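PDB 6K4E: putative serine phosphatase from Pseudomonas aeruginosa, which probably removes phosphate from phosphoserine or phosphothreonine of a partner protein through its magnesium-dependent PP2C domain, in a pathway that controls biofilm formation. Local coordinates for residues Gly94-Tyr99 against Met125-Ala130; Ala145-Thr150 against Ala186-Lys191; Leu194-Ser197 against Val202-Leu205; Thr232-Thr237 against Asp263-Pro268. All blocks are in the same frame, centred on the assembly; numbering follows the deposited sequence.

Contact 1 of 4, residues Gly94-Tyr99 against Met125-Ala130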
loop_
_atom_site.group_PDB
_atom_site.type_symbol
_atom_site.label_atom_id
_atom_site.label_comp_id
_atom_site.label_asym_id
_atom_site.label_seq_id
_atom_site.Cartn_x
_atom_site.Cartn_y
_atom_site.Cartn_z
ATOM N N GLY B 94 -10.146 1.573 5.751
ATOM C CA GLY B 94 -9.777 0.259 5.238
ATOM C C GLY B 94 -10.661 -0.196 4.099
ATOM O O GLY B 94 -10.520 -1.312 3.589
ATOM N N ASP B 95 -11.550 0.684 3.668
ATOM C CA ASP B 95 -12.495 0.374 2.610
ATOM C C ASP B 95 -12.090 1.052 1.340
ATOM O O ASP B 95 -11.718 2.241 1.358
ATOM C CB ASP B 95 -13.882 0.940 2.973
ATOM C CG ASP B 95 -14.855 0.095 3.777
ATOM O OD1 ASP B 95 -14.399 -0.810 4.511
ATOM O OD2 ASP B 95 -16.057 0.433 3.782
ATOM N N PHE B 96 -12.288 0.357 0.223
ATOM C CA PHE B 96 -12.084 0.951 -1.100
ATOM C C PHE B 96 -12.942 0.223 -2.123
ATOM O O PHE B 96 -13.744 -0.631 -1.766
ATOM C CB PHE B 96 -10.585 1.091 -1.504
ATOM C CG PHE B 96 -9.881 -0.171 -1.953
ATOM C CD1 PHE B 96 -9.529 -1.153 -1.035
ATOM C CD2 PHE B 96 -9.569 -0.376 -3.296
ATOM C CE1 PHE B 96 -8.852 -2.307 -1.451
ATOM C CE2 PHE B 96 -8.946 -1.562 -3.718
ATOM C CZ PHE B 96 -8.574 -2.505 -2.797
ATOM N N TYR B 97 -12.850 0.622 -3.369
ATOM C CA TYR B 97 -13.654 0.046 -4.428
ATOM C C TYR B 97 -12.861 0.050 -5.711
ATOM O O TYR B 97 -11.898 0.819 -5.866
ATOM C CB TYR B 97 -14.982 0.795 -4.596
ATOM C CG TYR B 97 -14.863 2.302 -4.627
ATOM C CD1 TYR B 97 -14.765 3.033 -3.450
ATOM C CD2 TYR B 97 -14.963 3.006 -5.828
ATOM C CE1 TYR B 97 -14.710 4.427 -3.464
ATOM C CE2 TYR B 97 -14.909 4.405 -5.854
ATOM C CZ TYR B 97 -14.770 5.105 -4.668
ATOM O OH TYR B 97 -14.753 6.467 -4.634
ATOM N N VAL B 98 -13.229 -0.865 -6.594
ATOM C CA VAL B 98 -12.532 -1.051 -7.854
ATOM C C VAL B 98 -13.538 -0.931 -8.988
ATOM O O VAL B 98 -14.740 -1.068 -8.786
ATOM C CB VAL B 98 -11.761 -2.416 -7.879
ATOM C CG1 VAL B 98 -10.597 -2.410 -6.888
ATOM C CG2 VAL B 98 -12.682 -3.613 -7.606
ATOM N N TYR B 99 -13.036 -0.712 -10.176
ATOM C CA TYR B 99 -13.833 -0.616 -11.389
ATOM C C TYR B 99 -12.872 -0.762 -12.544
ATOM O O TYR B 99 -11.787 -0.190 -12.508
ATOM C CB TYR B 99 -14.525 0.750 -11.490
ATOM C CG TYR B 99 -15.256 0.920 -12.803
ATOM C CD1 TYR B 99 -16.400 0.176 -13.091
ATOM C CD2 TYR B 99 -14.825 1.844 -13.744
ATOM C CE1 TYR B 99 -17.079 0.331 -14.293
ATOM C CE2 TYR B 99 -15.502 2.006 -14.953
ATOM C CZ TYR B 99 -16.631 1.245 -15.220
ATOM O OH TYR B 99 -17.315 1.368 -16.396
ATOM N N MET B 125 -3.791 -0.036 0.027
ATOM C CA MET B 125 -2.753 0.191 -1.002
ATOM C C MET B 125 -2.283 -1.169 -1.533
ATOM O O MET B 125 -2.262 -1.383 -2.740
ATOM C CB MET B 125 -1.547 1.001 -0.465
ATOM C CG MET B 125 -1.884 2.340 0.140
ATOM S SD MET B 125 -2.484 3.520 -1.106
ATOM C CE MET B 125 -4.030 3.904 -0.424
ATOM N N LEU B 126 -1.974 -2.090 -0.630
ATOM C CA LEU B 126 -1.544 -3.443 -0.967
ATOM C C LEU B 126 -2.619 -4.172 -1.761
ATOM O O LEU B 126 -2.308 -4.717 -2.823
ATOM C CB LEU B 126 -1.173 -4.225 0.299
ATOM C CG LEU B 126 0.072 -3.753 1.045
ATOM C CD1 LEU B 126 0.202 -4.473 2.390
ATOM C CD2 LEU B 126 1.334 -3.992 0.212
ATOM N N ALA B 127 -3.894 -4.123 -1.289
ATOM C CA ALA B 127 -5.021 -4.777 -1.944
ATOM C C ALA B 127 -5.328 -4.188 -3.323
ATOM O O ALA B 127 -5.658 -4.941 -4.232
ATOM C CB ALA B 127 -6.246 -4.729 -1.057
ATOM N N ARG B 128 -5.185 -2.859 -3.497
ATOM C CA ARG B 128 -5.416 -2.219 -4.793
ATOM C C ARG B 128 -4.421 -2.768 -5.831
ATOM O O ARG B 128 -4.832 -3.143 -6.928
ATOM C CB ARG B 128 -5.348 -0.680 -4.686
ATOM C CG ARG B 128 -5.047 0.065 -6.008
ATOM C CD ARG B 128 -6.198 0.063 -7.011
ATOM N NE ARG B 128 -5.712 0.257 -8.380
ATOM C CZ ARG B 128 -5.648 1.421 -9.014
ATOM N NH1 ARG B 128 -6.068 2.529 -8.426
ATOM N NH2 ARG B 128 -5.171 1.482 -10.245
ATOM N N ALA B 129 -3.138 -2.853 -5.462
ATOM C CA ALA B 129 -2.075 -3.408 -6.308
ATOM C C ALA B 129 -2.263 -4.902 -6.537
ATOM O O ALA B 129 -2.129 -5.353 -7.675
ATOM C CB ALA B 129 -0.719 -3.140 -5.686
ATOM N N ALA B 130 -2.606 -5.667 -5.480
ATOM C CA ALA B 130 -2.940 -7.104 -5.571
ATOM C C ALA B 130 -4.145 -7.338 -6.526
ATOM O O ALA B 130 -4.155 -8.328 -7.249
ATOM C CB ALA B 130 -3.277 -7.655 -4.190
#
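Phe-96 reaches from strand 95-101 to helix 117-138 and makes the apolar part of this contact with Ala-127. The methyl CB of Ala-127 lies near the plane of the ring, at its edge, 3.6 Å from CE1 of Phe-96. CB of Phe-96 already points to the helix; chi1 of 77°, with CG between the backbone N and the carbonyl carbon, sets how the ring is turned there.

A second set of contacts joins the same ring to the start of Arg-128. Phe-96 CZ lies 3.5 Å from Arg-128 N, an oblique approach, while CE2 of Phe-96 is 3.8 Å from CB of Arg-128. The two side chains cross at about a right angle, and the arginine chain then bends at chi2 and leads its guanidinium away from the strand.

Polar bonding is absent across the pair. Arg-128 NH1 instead bonds to Ile-68 O and its NE forms a salt bridge with Asp-132.

Strand 105-113 also packs against the ring, through Val-111 and Cys-113, the latter part of a magnesium site, and on the helix Ala-129 meets Ala-129 of the second subunit. This is helix packing on a five-stranded antiparallel sheet, as in the PP2C alpha-beta sandwich. With 144 Å² buried, the contact rests on shape: the ring packs on the Ala-127 methyl and the Arg-128 backbone and CB, while the arginine's charged end bonds elsewhere.

Contact 2 of 4, residues Ala145-Thr150 against Ala186-Lys191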
loop_
_atom_site.group_PDB
_atom_site.type_symbol
_atom_site.label_atom_id
_atom_site.label_comp_id
_atom_site.label_asym_id
_atom_site.label_seq_id
_atom_site.Cartn_x
_atom_site.Cartn_y
_atom_site.Cartn_z
ATOM N N ALA B 145 -11.881 -16.085 -9.787
ATOM C CA ALA B 145 -10.439 -16.212 -10.114
ATOM C C ALA B 145 -9.639 -14.993 -9.643
ATOM O O ALA B 145 -8.529 -15.159 -9.146
ATOM C CB ALA B 145 -10.238 -16.417 -11.604
ATOM N N ILE B 146 -10.237 -13.771 -9.762
ATOM C CA ILE B 146 -9.643 -12.506 -9.341
ATOM C C ILE B 146 -9.416 -12.542 -7.828
ATOM O O ILE B 146 -8.352 -12.170 -7.372
ATOM C CB ILE B 146 -10.489 -11.270 -9.822
ATOM C CG1 ILE B 146 -10.525 -11.183 -11.373
ATOM C CG2 ILE B 146 -9.930 -9.942 -9.255
ATOM C CD1 ILE B 146 -11.672 -10.380 -11.939
ATOM N N LEU B 147 -10.404 -13.003 -7.061
ATOM C CA LEU B 147 -10.344 -13.104 -5.598
ATOM C C LEU B 147 -9.292 -14.089 -5.125
ATOM O O LEU B 147 -8.595 -13.792 -4.159
ATOM C CB LEU B 147 -11.724 -13.445 -5.000
ATOM C CG LEU B 147 -12.821 -12.383 -5.108
ATOM C CD1 LEU B 147 -14.050 -12.841 -4.406
ATOM C CD2 LEU B 147 -12.392 -11.071 -4.500
ATOM N N GLY B 148 -9.170 -15.229 -5.824
ATOM C CA GLY B 148 -8.189 -16.275 -5.551
ATOM C C GLY B 148 -6.779 -15.757 -5.743
ATOM O O GLY B 148 -5.933 -15.896 -4.858
ATOM N N GLU B 149 -6.549 -15.100 -6.892
ATOM C CA GLU B 149 -5.292 -14.479 -7.275
ATOM C C GLU B 149 -4.947 -13.291 -6.365
ATOM O O GLU B 149 -3.760 -13.100 -6.083
ATOM C CB GLU B 149 -5.332 -14.053 -8.751
ATOM C CG GLU B 149 -4.927 -15.148 -9.730
ATOM C CD GLU B 149 -3.508 -15.682 -9.596
ATOM O OE1 GLU B 149 -2.571 -14.870 -9.416
ATOM O OE2 GLU B 149 -3.336 -16.919 -9.684
ATOM N N THR B 150 -5.983 -12.500 -5.902
ATOM C CA THR B 150 -5.785 -11.365 -4.990
ATOM C C THR B 150 -5.258 -11.888 -3.646
ATOM O O THR B 150 -4.289 -11.351 -3.103
ATOM C CB THR B 150 -7.060 -10.518 -4.859
ATOM O OG1 THR B 150 -7.390 -9.979 -6.139
ATOM C CG2 THR B 150 -6.915 -9.392 -3.854
ATOM N N ALA B 186 -21.752 -12.048 -13.161
ATOM C CA ALA B 186 -21.055 -13.057 -12.378
ATOM C C ALA B 186 -20.620 -12.368 -11.102
ATOM O O ALA B 186 -20.060 -11.284 -11.172
ATOM C CB ALA B 186 -19.849 -13.593 -13.143
ATOM N N PHE B 187 -20.934 -12.943 -9.950
ATOM C CA PHE B 187 -20.562 -12.367 -8.659
ATOM C C PHE B 187 -19.802 -13.371 -7.803
ATOM O O PHE B 187 -20.162 -14.541 -7.753
ATOM C CB PHE B 187 -21.824 -11.861 -7.887
ATOM C CG PHE B 187 -21.595 -11.618 -6.403
ATOM C CD1 PHE B 187 -20.812 -10.550 -5.961
ATOM C CD2 PHE B 187 -22.105 -12.493 -5.453
ATOM C CE1 PHE B 187 -20.545 -10.374 -4.593
ATOM C CE2 PHE B 187 -21.849 -12.300 -4.096
ATOM C CZ PHE B 187 -21.092 -11.241 -3.677
ATOM N N ALA B 188 -18.773 -12.910 -7.108
ATOM C CA ALA B 188 -18.040 -13.735 -6.140
ATOM C C ALA B 188 -17.671 -12.842 -4.979
ATOM O O ALA B 188 -17.190 -11.741 -5.195
ATOM C CB ALA B 188 -16.801 -14.359 -6.765
ATOM N N GLY B 189 -17.946 -13.300 -3.768
ATOM C CA GLY B 189 -17.689 -12.521 -2.565
ATOM C C GLY B 189 -17.153 -13.281 -1.375
ATOM O O GLY B 189 -17.441 -14.465 -1.205
ATOM N N ALA B 190 -16.326 -12.605 -0.566
ATOM C CA ALA B 190 -15.786 -13.109 0.694
ATOM C C ALA B 190 -16.327 -12.149 1.763
ATOM O O ALA B 190 -15.856 -11.018 1.852
ATOM C CB ALA B 190 -14.266 -13.073 0.668
ATOM N N LYS B 191 -17.427 -12.541 2.433
ATOM C CA LYS B 191 -18.104 -11.816 3.507
ATOM C C LYS B 191 -18.764 -10.519 3.030
ATOM O O LYS B 191 -19.004 -9.616 3.842
ATOM C CB LYS B 191 -17.164 -11.580 4.709
ATOM C CG LYS B 191 -16.863 -12.865 5.511
ATOM C CD LYS B 191 -15.895 -12.666 6.665
ATOM C CE LYS B 191 -16.435 -11.848 7.815
ATOM N NZ LYS B 191 -15.344 -11.464 8.751
#
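Leu-147 of helix 143-157 and Ala-188 of strand 184-190 mark the nearest backbone approach, their CA atoms 7.7 Å apart. The short axes of helix 145-150 and strand 186-190 come within 8.9 Å and run in broadly the same direction, with 32° between their N-to-C senses. That spacing leaves the interval to be bridged by a side chain from the helix, since the strand offers little more than methyl groups and backbone here.

Leu-147 supplies the bridge through a single branch. Its CG stands anti to the carbonyl carbon (chi1 -68°), and the methyl CD1 comes down on the strand, 3.4 Å from the carbonyl O of Ala-188 and 3.9 Å from the CB of the same residue. Farther along, Leu-147 CD1 lies 4.0 Å from Gly-189 N. The CB of Ala-188 points toward the helix, and the contact is purely van der Waals, with 105 Å² buried in all. Within the helix, Ile-146 O takes two bonds, from Thr-150 N and from Thr-150 OG1 (2.7 Å), which arrive from opposite faces of its plane; the threonine hydroxyl is thereby satisfied inside the helix.

Around this point, Leu-147 also packs on Ala-173 and Leu-175 of strand 171-179, so the leucine spans two adjacent strands, and Ile-212 of a loop touches both Leu-147 and Ala-190. Nearly a turn on, Thr-150 meets Ile-131 and Ala-134 of helix 117-138; the two helices therefore lie side by side on the same five-stranded antiparallel sheet, as in the alpha-beta sandwich of the PP2C family.

Contact 3 of 4, residues Leu194-Ser197 against Val202-Leu205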
loop_
_atom_site.group_PDB
_atom_site.type_symbol
_atom_site.label_atom_id
_atom_site.label_comp_id
_atom_site.label_asym_id
_atom_site.label_seq_id
_atom_site.Cartn_x
_atom_site.Cartn_y
_atom_site.Cartn_z
ATOM N N LEU B 194 -24.041 -9.245 -2.786
ATOM C CA LEU B 194 -24.547 -8.420 -3.863
ATOM C C LEU B 194 -26.067 -8.349 -3.667
ATOM O O LEU B 194 -26.733 -9.372 -3.621
ATOM C CB LEU B 194 -24.186 -8.959 -5.252
ATOM C CG LEU B 194 -24.804 -8.198 -6.445
ATOM C CD1 LEU B 194 -24.149 -6.864 -6.661
ATOM C CD2 LEU B 194 -24.691 -8.990 -7.673
ATOM N N TYR B 195 -26.599 -7.135 -3.496
ATOM C CA TYR B 195 -28.010 -6.909 -3.351
ATOM C C TYR B 195 -28.501 -6.433 -4.734
ATOM O O TYR B 195 -27.769 -5.738 -5.433
ATOM C CB TYR B 195 -28.239 -5.820 -2.313
ATOM C CG TYR B 195 -28.261 -6.312 -0.885
ATOM C CD1 TYR B 195 -29.434 -6.797 -0.314
ATOM C CD2 TYR B 195 -27.122 -6.240 -0.080
ATOM C CE1 TYR B 195 -29.468 -7.242 1.004
ATOM C CE2 TYR B 195 -27.144 -6.684 1.243
ATOM C CZ TYR B 195 -28.324 -7.185 1.781
ATOM O OH TYR B 195 -28.402 -7.573 3.096
ATOM N N ALA B 196 -29.689 -6.867 -5.154
ATOM C CA ALA B 196 -30.303 -6.484 -6.439
ATOM C C ALA B 196 -31.751 -6.210 -6.179
ATOM O O ALA B 196 -32.379 -6.953 -5.425
ATOM C CB ALA B 196 -30.186 -7.608 -7.454
ATOM N N SER B 197 -32.290 -5.155 -6.792
ATOM C CA SER B 197 -33.681 -4.800 -6.616
ATOM C C SER B 197 -34.280 -4.111 -7.851
ATOM O O SER B 197 -33.607 -3.332 -8.523
ATOM C CB SER B 197 -33.869 -3.943 -5.371
ATOM O OG SER B 197 -35.257 -3.795 -5.154
ATOM N N VAL B 202 -36.292 -7.839 -3.695
ATOM C CA VAL B 202 -34.918 -7.613 -3.219
ATOM C C VAL B 202 -34.274 -9.010 -3.204
ATOM O O VAL B 202 -34.802 -9.916 -2.564
ATOM C CB VAL B 202 -34.772 -6.897 -1.829
ATOM C CG1 VAL B 202 -33.314 -6.670 -1.463
ATOM C CG2 VAL B 202 -35.497 -5.575 -1.813
ATOM N N GLN B 203 -33.183 -9.188 -3.950
ATOM C CA GLN B 203 -32.392 -10.431 -3.978
ATOM C C GLN B 203 -31.076 -10.135 -3.328
ATOM O O GLN B 203 -30.534 -9.043 -3.495
ATOM C CB GLN B 203 -32.080 -10.896 -5.404
ATOM C CG GLN B 203 -33.283 -11.150 -6.292
ATOM C CD GLN B 203 -32.940 -11.940 -7.530
ATOM O OE1 GLN B 203 -33.775 -12.687 -8.050
ATOM N NE2 GLN B 203 -31.722 -11.790 -8.050
ATOM N N GLU B 204 -30.557 -11.099 -2.589
ATOM C CA GLU B 204 -29.250 -10.986 -1.971
ATOM C C GLU B 204 -28.453 -12.219 -2.420
ATOM O O GLU B 204 -28.839 -13.350 -2.115
ATOM C CB GLU B 204 -29.368 -10.922 -0.436
ATOM C CG GLU B 204 -28.042 -10.645 0.265
ATOM C CD GLU B 204 -27.987 -10.813 1.774
ATOM O OE1 GLU B 204 -29.046 -11.028 2.408
ATOM O OE2 GLU B 204 -26.872 -10.701 2.329
ATOM N N LEU B 205 -27.381 -11.996 -3.213
ATOM C CA LEU B 205 -26.471 -13.041 -3.651
ATOM C C LEU B 205 -25.406 -13.048 -2.549
ATOM O O LEU B 205 -24.552 -12.169 -2.520
ATOM C CB LEU B 205 -25.855 -12.710 -5.027
ATOM C CG LEU B 205 -26.751 -12.697 -6.309
ATOM C CD1 LEU B 205 -25.911 -12.706 -7.568
ATOM C CD2 LEU B 205 -27.863 -13.760 -6.303
HETATM O O HOH W 1 -26.149 -8.077 4.365
#
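Leu-194 and Leu-205 bond to each other through both backbone groups: Leu-194 N gives to Leu-205 O at 3.0 Å, and Leu-205 N to Leu-194 O at 2.7 Å, the latter in the carbonyl plane. Ala-196 and Gln-203 repeat the pattern, Ala-196 N to Gln-203 O at 2.9 Å and Gln-203 N to Ala-196 O at 2.8 Å, with an N-H...O angle of 174°. These are the hydrogen-bonded pairs of an antiparallel hairpin.

Between them, at the non-hydrogen-bonded pair, Glu-204 runs extended over one face of the Tyr-195 ring. Its CG, anti to the backbone N (chi1 -173°), sits 3.9 Å from the ring centroid, a CH-pi contact, and the carboxylate stacks nearly parallel, 13° from the ring plane. One water in the plane of the ring lies 2.6 Å from Tyr-195 OH and gives a weak bond to Glu-204 OE2, whose stronger partner is Ser-193 OG. Ser-197 OG is bonded to Glu-201 O and Gly-199 N in the turn.

Strand 202-205 ends its sheet within the chain, while strand 194-197 continues it through backbone bonds to Thr-232 and Tyr-234. Tyr-195 and Val-202 face helix 254-264; Leu-194 and Leu-205 face strand 184-190 of the other sheet.

Contact 4 of 4, residues Thr232-Thr237 against Asp263-Pro268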
loop_
_atom_site.group_PDB
_atom_site.type_symbol
_atom_site.label_atom_id
_atom_site.label_comp_id
_atom_site.label_asym_id
_atom_site.label_seq_id
_atom_site.Cartn_x
_atom_site.Cartn_y
_atom_site.Cartn_z
ATOM N N THR B 232 -31.389 -2.476 -10.107
ATOM C CA THR B 232 -30.289 -1.717 -9.503
ATOM C C THR B 232 -29.561 -2.698 -8.599
ATOM O O THR B 232 -30.207 -3.497 -7.922
ATOM C CB THR B 232 -30.784 -0.433 -8.781
ATOM O OG1 THR B 232 -31.630 0.294 -9.666
ATOM C CG2 THR B 232 -29.645 0.476 -8.389
ATOM N N PHE B 233 -28.230 -2.682 -8.651
ATOM C CA PHE B 233 -27.356 -3.569 -7.896
ATOM C C PHE B 233 -26.612 -2.752 -6.879
ATOM O O PHE B 233 -26.434 -1.550 -7.084
ATOM C CB PHE B 233 -26.378 -4.324 -8.824
ATOM C CG PHE B 233 -27.070 -5.240 -9.807
ATOM C CD1 PHE B 233 -27.506 -4.763 -11.038
ATOM C CD2 PHE B 233 -27.360 -6.558 -9.471
ATOM C CE1 PHE B 233 -28.197 -5.588 -11.920
ATOM C CE2 PHE B 233 -28.058 -7.387 -10.360
ATOM C CZ PHE B 233 -28.454 -6.896 -11.585
ATOM N N TYR B 234 -26.280 -3.373 -5.726
ATOM C CA TYR B 234 -25.669 -2.663 -4.617
ATOM C C TYR B 234 -24.632 -3.510 -3.979
ATOM O O TYR B 234 -24.906 -4.636 -3.576
ATOM C CB TYR B 234 -26.710 -2.303 -3.538
ATOM C CG TYR B 234 -27.901 -1.545 -4.055
ATOM C CD1 TYR B 234 -29.009 -2.217 -4.566
ATOM C CD2 TYR B 234 -27.931 -0.148 -4.028
ATOM C CE1 TYR B 234 -30.120 -1.518 -5.035
ATOM C CE2 TYR B 234 -29.016 0.559 -4.539
ATOM C CZ TYR B 234 -30.113 -0.134 -5.012
ATOM O OH TYR B 234 -31.176 0.553 -5.493
ATOM N N LEU B 235 -23.437 -2.939 -3.850
ATOM C CA LEU B 235 -22.297 -3.578 -3.225
ATOM C C LEU B 235 -21.953 -2.714 -2.046
ATOM O O LEU B 235 -21.461 -1.616 -2.236
ATOM C CB LEU B 235 -21.117 -3.653 -4.218
ATOM C CG LEU B 235 -21.173 -4.799 -5.224
ATOM C CD1 LEU B 235 -20.092 -4.640 -6.297
ATOM C CD2 LEU B 235 -21.022 -6.169 -4.536
ATOM N N SER B 236 -22.203 -3.196 -0.835
ATOM C CA SER B 236 -21.895 -2.422 0.353
ATOM C C SER B 236 -21.005 -3.217 1.293
ATOM O O SER B 236 -21.192 -4.414 1.440
ATOM C CB SER B 236 -23.186 -2.040 1.081
ATOM O OG SER B 236 -22.918 -1.506 2.368
ATOM N N THR B 237 -20.095 -2.534 2.001
ATOM C CA THR B 237 -19.297 -3.172 3.064
ATOM C C THR B 237 -20.193 -3.223 4.300
ATOM O O THR B 237 -21.299 -2.669 4.277
ATOM C CB THR B 237 -17.991 -2.401 3.328
ATOM O OG1 THR B 237 -18.309 -1.043 3.663
ATOM C CG2 THR B 237 -17.032 -2.418 2.104
ATOM N N ASP B 263 -37.282 0.277 -1.561
ATOM C CA ASP B 263 -37.964 1.573 -1.598
ATOM C C ASP B 263 -37.396 2.548 -2.619
ATOM O O ASP B 263 -38.148 3.334 -3.175
ATOM C CB ASP B 263 -37.971 2.213 -0.205
ATOM C CG ASP B 263 -39.309 2.090 0.465
ATOM O OD1 ASP B 263 -39.617 0.985 0.986
ATOM O OD2 ASP B 263 -40.081 3.073 0.419
ATOM N N HIS B 264 -36.070 2.515 -2.861
ATOM C CA HIS B 264 -35.429 3.500 -3.750
ATOM C C HIS B 264 -34.960 2.962 -5.103
ATOM O O HIS B 264 -34.724 3.772 -5.992
ATOM C CB HIS B 264 -34.268 4.185 -3.000
ATOM C CG HIS B 264 -34.735 4.987 -1.809
ATOM N ND1 HIS B 264 -34.842 4.415 -0.535
ATOM C CD2 HIS B 264 -35.201 6.261 -1.751
ATOM C CE1 HIS B 264 -35.302 5.376 0.255
ATOM N NE2 HIS B 264 -35.540 6.505 -0.426
ATOM N N ALA B 265 -34.879 1.617 -5.277
ATOM C CA ALA B 265 -34.318 0.899 -6.440
ATOM C C ALA B 265 -34.699 1.427 -7.825
ATOM O O ALA B 265 -33.856 1.437 -8.724
ATOM C CB ALA B 265 -34.632 -0.584 -6.370
ATOM N N ARG B 266 -35.943 1.814 -8.012
ATOM C CA ARG B 266 -36.417 2.318 -9.303
ATOM C C ARG B 266 -36.071 3.800 -9.530
ATOM O O ARG B 266 -36.195 4.269 -10.645
ATOM C CB ARG B 266 -37.927 2.041 -9.473
ATOM C CG ARG B 266 -38.251 1.307 -10.778
ATOM C CD ARG B 266 -39.708 0.859 -10.923
ATOM N NE ARG B 266 -40.028 -0.295 -10.072
ATOM C CZ ARG B 266 -41.057 -1.122 -10.258
ATOM N NH1 ARG B 266 -41.878 -0.954 -11.289
ATOM N NH2 ARG B 266 -41.262 -2.134 -9.423
ATOM N N GLN B 267 -35.610 4.526 -8.494
ATOM C CA GLN B 267 -35.299 5.960 -8.578
ATOM C C GLN B 267 -33.949 6.273 -9.262
ATOM O O GLN B 267 -33.034 5.431 -9.208
ATOM C CB GLN B 267 -35.313 6.584 -7.165
ATOM C CG GLN B 267 -36.675 6.527 -6.406
ATOM C CD GLN B 267 -37.818 7.000 -7.241
ATOM O OE1 GLN B 267 -38.015 8.198 -7.479
ATOM N NE2 GLN B 267 -38.545 6.058 -7.771
ATOM N N PRO B 268 -33.763 7.504 -9.838
ATOM C CA PRO B 268 -32.437 7.845 -10.397
ATOM C C PRO B 268 -31.371 7.668 -9.314
ATOM O O PRO B 268 -31.612 8.034 -8.167
ATOM C CB PRO B 268 -32.604 9.305 -10.795
ATOM C CG PRO B 268 -34.092 9.428 -11.086
ATOM C CD PRO B 268 -34.719 8.628 -10.007
#
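Chi1 of Thr-232 is -50° and that of Tyr-234 is -54°, which puts OG1 of the threonine and CG of the tyrosine anti to the carbonyl carbon and beside the backbone N. Being two apart on strand 231-236, the residues share a face of the sheet, and these torsions turn OG1 and the ring to Ala-265, in the connection between helices 254-264 and 269-284.

Thr-232 OG1 donates to Ala-265 O at 2.7 Å. The donor lies in the carbonyl plane, with a C=O...O angle of 145°, and this is the single hydrogen bond across the two segments. The same hydroxyl also bonds to Arg-299 NH1, giving OG1 a second partner.

Tyr-234 touches the same alanine differently. Its OH lies 3.3 Å from Ala-265 CA and 3.7 Å from Ala-265 CB, a contact with no hydrogen bond in it; the polar partner of this hydroxyl is Gln-272 OE1 on helix 269-284.

On the other side the chain reverses. His-264 to Gln-267 form a type I turn closed by Gln-267 N to His-264 O at 2.8 Å, and Pro-268 takes the N-cap position of the following helix.

The turn joins two consecutive helices and lies against a strand: a buried threonine hydroxyl holds the turn carbonyl where helices 254-264 and 269-284 meet, on the helical layer over one sheet of the alpha-beta sandwich of the PP2C family.

Contacts 1, 2 and 4 are buried, whereas contact 3, on an outermost strand of its sheet, is partly open. Contacts 1 and 2 set successive helices on one five-stranded sheet and rely on apolar side chains without cross-segment hydrogen bonds. Contacts 3 and 4 share the other sheet, their centres about 9 Å apart; backbone bonds dominate contact 3, and a threonine hydroxyl bond and a tyrosine packed on Ala-265 make contact 4. The sheets meet where Phe-187, on the strand of contact 2, packs on Leu-194 and Leu-205 of contact 3 and on Leu-235. Contacts 1 and 4, centres about 22 Å apart, join through Asp-95 and Thr-237, close to the magnesium ligands Asp-112 and Asp-238.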